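Local coordinates for glycine cleavage system H protein (Mycobacterium tuberculosis, PDB 3IFT) that probably shuttles the methylamine group of glycine from the P protein to the T protein of the glycine cleavage system, on a covalently bound lipoyl cofactor, at residues G29-R34 with D112-S117; S43-V48 with V69-S74. All coordinates share one frame; numbering follows the deposited sequence.

Contact 1. Residues G29-R34 with D112-S117; sequences GDDTVR and DIQVDS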
loop_
_atom_site.group_PDB
_atom_site.type_symbol
_atom_site.label_atom_id
_atom_site.label_comp_id
_atom_site.label_asym_id
_atom_site.label_seq_id
_atom_site.Cartn_x
_atom_site.Cartn_y
_atom_site.Cartn_z
ATOM N N GLY A 29 -2.764 -6.305 -12.611
ATOM C CA GLY A 29 -3.369 -7.250 -13.541
ATOM C C GLY A 29 -4.851 -7.111 -13.431
ATOM O O GLY A 29 -5.359 -6.304 -12.626
ATOM N N ASP A 30 -5.553 -7.914 -14.219
ATOM C CA ASP A 30 -6.990 -7.850 -14.237
ATOM C C ASP A 30 -7.535 -8.033 -12.837
ATOM O O ASP A 30 -8.502 -7.393 -12.474
ATOM C CB ASP A 30 -7.576 -8.911 -15.180
ATOM C CG ASP A 30 -7.303 -8.604 -16.640
ATOM O OD1 ASP A 30 -7.258 -7.396 -17.009
ATOM O OD2 ASP A 30 -7.140 -9.581 -17.418
ATOM N N ASP A 31 -6.892 -8.877 -12.049
ATOM C CA ASP A 31 -7.418 -9.269 -10.746
ATOM C C ASP A 31 -6.516 -8.916 -9.580
ATOM O O ASP A 31 -6.789 -9.294 -8.427
ATOM C CB ASP A 31 -7.670 -10.779 -10.743
ATOM C CG ASP A 31 -6.403 -11.590 -10.955
ATOM O OD1 ASP A 31 -5.311 -10.989 -11.183
ATOM O OD2 ASP A 31 -6.510 -12.836 -10.900
ATOM N N THR A 32 -5.451 -8.187 -9.859
ATOM C CA THR A 32 -4.422 -7.968 -8.881
ATOM C C THR A 32 -4.102 -6.492 -8.729
ATOM O O THR A 32 -3.996 -5.739 -9.711
ATOM C CB THR A 32 -3.135 -8.708 -9.279
ATOM O OG1 THR A 32 -3.429 -10.102 -9.388
ATOM C CG2 THR A 32 -2.053 -8.522 -8.236
ATOM N N VAL A 33 -3.958 -6.084 -7.479
ATOM C CA VAL A 33 -3.381 -4.796 -7.204
ATOM C C VAL A 33 -2.121 -5.022 -6.402
ATOM O O VAL A 33 -2.003 -5.983 -5.634
ATOM C CB VAL A 33 -4.327 -3.865 -6.460
ATOM C CG1 VAL A 33 -5.507 -3.507 -7.326
ATOM C CG2 VAL A 33 -4.789 -4.502 -5.150
ATOM N N ARG A 34 -1.173 -4.128 -6.611
ATOM C CA ARG A 34 -0.028 -4.054 -5.767
ATOM C C ARG A 34 -0.219 -2.863 -4.841
ATOM O O ARG A 34 -0.795 -1.854 -5.224
ATOM C CB ARG A 34 1.217 -3.904 -6.599
ATOM C CG ARG A 34 2.452 -3.822 -5.743
ATOM C CD ARG A 34 3.637 -4.341 -6.505
ATOM N NE ARG A 34 3.571 -5.784 -6.657
ATOM C CZ ARG A 34 4.583 -6.529 -7.102
ATOM N NH1 ARG A 34 5.733 -5.959 -7.409
ATOM N NH2 ARG A 34 4.453 -7.844 -7.194
ATOM N N ASP A 112 0.577 -7.687 -2.712
ATOM C CA ASP A 112 -0.397 -7.680 -3.755
ATOM C C ASP A 112 -1.655 -8.242 -3.180
ATOM O O ASP A 112 -1.624 -9.155 -2.358
ATOM C CB ASP A 112 0.001 -8.584 -4.909
ATOM C CG ASP A 112 1.138 -8.071 -5.683
ATOM O OD1 ASP A 112 1.556 -6.895 -5.501
ATOM O OD2 ASP A 112 1.645 -8.872 -6.479
ATOM N N ILE A 113 -2.769 -7.723 -3.643
ATOM C CA ILE A 113 -4.045 -8.283 -3.256
ATOM C C ILE A 113 -4.626 -8.737 -4.570
ATOM O O ILE A 113 -4.551 -8.041 -5.573
ATOM C CB ILE A 113 -4.953 -7.284 -2.504
ATOM C CG1 ILE A 113 -4.238 -6.809 -1.223
ATOM C CG2 ILE A 113 -6.302 -7.928 -2.195
ATOM C CD1 ILE A 113 -4.877 -5.634 -0.524
ATOM N N GLN A 114 -5.099 -9.968 -4.581
ATOM C CA GLN A 114 -5.718 -10.515 -5.764
ATOM C C GLN A 114 -7.199 -10.594 -5.433
ATOM O O GLN A 114 -7.569 -10.954 -4.324
ATOM C CB GLN A 114 -5.135 -11.893 -6.060
ATOM C CG GLN A 114 -5.499 -12.451 -7.387
ATOM C CD GLN A 114 -4.796 -13.767 -7.685
ATOM O OE1 GLN A 114 -4.065 -14.295 -6.860
ATOM N NE2 GLN A 114 -5.040 -14.310 -8.874
ATOM N N VAL A 115 -8.022 -10.205 -6.383
ATOM C CA VAL A 115 -9.454 -10.254 -6.216
ATOM C C VAL A 115 -9.971 -11.298 -7.170
ATOM O O VAL A 115 -9.533 -11.421 -8.328
ATOM C CB VAL A 115 -10.145 -8.905 -6.497
ATOM C CG1 VAL A 115 -9.264 -7.739 -6.014
ATOM C CG2 VAL A 115 -10.456 -8.760 -7.977
ATOM N N ASP A 116 -10.874 -12.090 -6.652
ATOM C CA ASP A 116 -11.764 -12.815 -7.483
ATOM C C ASP A 116 -13.131 -12.142 -7.375
ATOM O O ASP A 116 -13.724 -12.113 -6.280
ATOM C CB ASP A 116 -11.839 -14.261 -7.015
ATOM C CG ASP A 116 -12.136 -15.181 -8.137
ATOM O OD1 ASP A 116 -11.452 -15.028 -9.177
ATOM O OD2 ASP A 116 -13.048 -16.027 -7.993
ATOM N N SER A 117 -13.598 -11.577 -8.500
ATOM C CA SER A 117 -15.006 -11.206 -8.701
ATOM C C SER A 117 -15.956 -12.057 -7.849
ATOM O O SER A 117 -16.771 -11.515 -7.107
ATOM C CB SER A 117 -15.371 -11.408 -10.169
ATOM O OG SER A 117 -15.007 -12.720 -10.577
#
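Arg34 and Asp112 face each other as a non-hydrogen-bonded pair of two antiparallel strands, and a side-on salt bridge joins their side chains. NE of Arg34 lies 2.6 Å from OD1 of Asp112, on the syn lone pair of that oxygen, while NH2 of Arg34 reaches OD2 of Asp112 at 3.1 Å. Carboxylate and guanidinium are nearly coplanar, 25° apart, and the two bonds hold them close to a common plane. In the arginine, CG stands anti to the backbone N (chi1 180°), CB, CG and CD all pass close to OD1 of Asp112, and the bend at chi3 (-72°) places NE against that oxygen.

On the same face of the sheet, the methyl CG2 of Thr32 rests 3.9 Å from CB of Asp112, and its hydroxyl OG1 passes CG of Gln114. That hydroxyl also donates to OD1 of Asp31, in the turn before the strand. Gln114, extended beyond CG, runs alongside Asp31, and its NE2 gives a straight 2.9 Å bond to OD2 of Asp31. Both donors come from above the carboxylate plane, one on each oxygen, fixing the rotation of the aspartate.

Val33 and Ile113 point to the other face, where CG2 of Val33 meets CB of Ile113 at 3.8 Å. Their backbones exchange a pair of hydrogen bonds, and the ladder runs on past Gln114 through N of Val115, 2.6 Å from O of Asp31.

The pairing joins strands 32-37 and 111-114 in the middle of the larger antiparallel sheet, with strand 23-29 beyond the first and strand 84-89 beyond the second. Trp109 adds a cation-pi contact to Arg34, and Leu123 of helix 123-126 packs against Val33 and Val115.

Contact 2. Residues S43-V48 with V69-S74; sequences SALGDV and VESTKS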
loop_
_atom_site.group_PDB
_atom_site.type_symbol
_atom_site.label_atom_id
_atom_site.label_comp_id
_atom_site.label_asym_id
_atom_site.label_seq_id
_atom_site.Cartn_x
_atom_site.Cartn_y
_atom_site.Cartn_z
ATOM N N SER A 43 8.331 8.923 4.300
ATOM C CA SER A 43 9.110 10.022 4.826
ATOM C C SER A 43 8.669 10.383 6.236
ATOM O O SER A 43 9.507 10.620 7.110
ATOM C CB SER A 43 9.018 11.218 3.906
ATOM O OG SER A 43 9.942 12.182 4.378
ATOM N N ALA A 44 7.359 10.373 6.459
ATOM C CA ALA A 44 6.799 10.709 7.753
ATOM C C ALA A 44 7.136 9.655 8.799
ATOM O O ALA A 44 7.421 9.973 9.942
ATOM C CB ALA A 44 5.295 10.841 7.653
ATOM N N LEU A 45 7.057 8.398 8.399
ATOM C CA LEU A 45 7.322 7.312 9.319
ATOM C C LEU A 45 8.766 7.332 9.763
ATOM O O LEU A 45 9.049 7.089 10.922
ATOM C CB LEU A 45 7.026 5.987 8.642
ATOM C CG LEU A 45 6.908 4.747 9.508
ATOM C CD1 LEU A 45 5.653 4.833 10.382
ATOM C CD2 LEU A 45 6.882 3.537 8.534
ATOM N N GLY A 46 9.674 7.557 8.830
ATOM C CA GLY A 46 11.088 7.430 9.114
ATOM C C GLY A 46 11.605 6.159 8.462
ATOM O O GLY A 46 10.845 5.389 7.859
ATOM N N ASP A 47 12.897 5.942 8.571
ATOM C CA ASP A 47 13.503 4.724 8.066
ATOM C C ASP A 47 12.808 3.468 8.588
ATOM O O ASP A 47 12.749 3.198 9.786
ATOM C CB ASP A 47 14.987 4.668 8.424
ATOM C CG ASP A 47 15.803 5.697 7.686
ATOM O OD1 ASP A 47 15.372 6.207 6.632
ATOM O OD2 ASP A 47 16.899 5.978 8.174
ATOM N N VAL A 48 12.306 2.677 7.655
ATOM C CA VAL A 48 11.589 1.505 8.013
ATOM C C VAL A 48 12.584 0.461 8.443
ATOM O O VAL A 48 13.490 0.096 7.715
ATOM C CB VAL A 48 10.736 0.995 6.879
ATOM C CG1 VAL A 48 10.049 -0.274 7.287
ATOM C CG2 VAL A 48 9.737 2.095 6.475
ATOM N N VAL A 69 3.892 -1.004 9.435
ATOM C CA VAL A 69 5.186 -0.593 8.996
ATOM C C VAL A 69 5.742 0.225 10.165
ATOM O O VAL A 69 5.027 1.003 10.797
ATOM C CB VAL A 69 5.108 0.231 7.717
ATOM C CG1 VAL A 69 4.247 1.488 7.962
ATOM C CG2 VAL A 69 6.491 0.564 7.278
ATOM N N GLU A 70 7.010 0.023 10.447
ATOM C CA GLU A 70 7.596 0.500 11.675
ATOM C C GLU A 70 8.958 1.107 11.365
ATOM O O GLU A 70 9.787 0.480 10.708
ATOM C CB GLU A 70 7.674 -0.669 12.673
ATOM C CG GLU A 70 8.627 -0.533 13.822
ATOM C CD GLU A 70 8.409 -1.622 14.895
ATOM O OE1 GLU A 70 7.432 -2.395 14.791
ATOM O OE2 GLU A 70 9.229 -1.690 15.844
ATOM N N SER A 71 9.153 2.339 11.829
ATOM C CA SER A 71 10.462 2.956 11.890
ATOM C C SER A 71 10.918 2.818 13.336
ATOM O O SER A 71 10.150 2.358 14.187
ATOM C CB SER A 71 10.381 4.428 11.518
ATOM O OG SER A 71 9.643 5.206 12.491
ATOM N N THR A 72 12.117 3.299 13.655
ATOM C CA THR A 72 12.507 3.300 15.077
ATOM C C THR A 72 11.617 4.254 15.878
ATOM O O THR A 72 11.336 4.016 17.035
ATOM C CB THR A 72 13.970 3.660 15.292
ATOM O OG1 THR A 72 14.220 4.968 14.770
ATOM C CG2 THR A 72 14.863 2.639 14.619
ATOM N N LYS A 73 11.119 5.307 15.244
ATOM C CA LYS A 73 10.289 6.269 15.967
ATOM C C LYS A 73 8.792 6.000 15.899
ATOM O O LYS A 73 8.059 6.325 16.841
ATOM C CB LYS A 73 10.596 7.681 15.490
ATOM C CG LYS A 73 10.321 7.979 14.001
ATOM C CD LYS A 73 10.762 9.430 13.610
ATOM C CE LYS A 73 10.276 9.835 12.252
ATOM N NZ LYS A 73 8.778 9.913 12.198
ATOM N N SER A 74 8.322 5.413 14.792
ATOM C CA SER A 74 6.889 5.319 14.529
ATOM C C SER A 74 6.458 3.938 14.038
ATOM O O SER A 74 7.209 3.196 13.369
ATOM C CB SER A 74 6.471 6.343 13.482
ATOM O OG SER A 74 6.699 7.662 13.922
#
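Lys73 reaches from a tight turn to the carbonyl oxygens of Ala44 and Leu45 at the C-terminal end of helix 39-45. The turn links strands 65-71 and 75-79 as the hairpin of a lipoyl-binding domain, and Lys73 is the predicted lipoylation site, unmodified here. From CB, its CG passes 3.4 Å from O of Leu45, CD runs farther off, and CE returns to 3.3 Å from that same oxygen. A bend at the last torsion (chi4 65°) then places NZ 2.6 Å from O of Ala44, with a weaker bond to O of Leu45.

Next to these bonds, Leu45 presses CD2 against both methyls of Val69, 3.3 Å from CG2 of Val69 and closer than usual van der Waals contact, and turns CD1 to CB of Ser74. The side chain of Val48 crosses that of Val69 at about a right angle, CG1 of Val48 against CG2 of Val69. Asn101 holds the turn after helix 39-45, through N of Val48 and O of Gly46. Ser71 ties hairpin to helix: its OG accepts from N of Ser74 in an ST motif and donates to O of Leu45 at 2.5 Å, from above the carbonyl plane.

How the contacts relate
Contacts 1 and 2 lie on opposite sides of the chain's centre, with their own centres 27 Å apart and nearest atoms about 14 Å apart. Strand 32-37 runs on into helix 39-45, so the first segments of the two contacts belong to successive elements. Both are partly buried, but contact 1 has no exposed residue among those that touch, whereas contact 2 has four, Lys73 among them. Contact 1 is regular strand pairing within the larger sheet, supplemented by charged and amide side chains. Contact 2 instead sets a helix end and the start of strand 48-52 against a hairpin of the smaller sheet, where side-chain donors meet backbone carbonyls beside a few aliphatic groups.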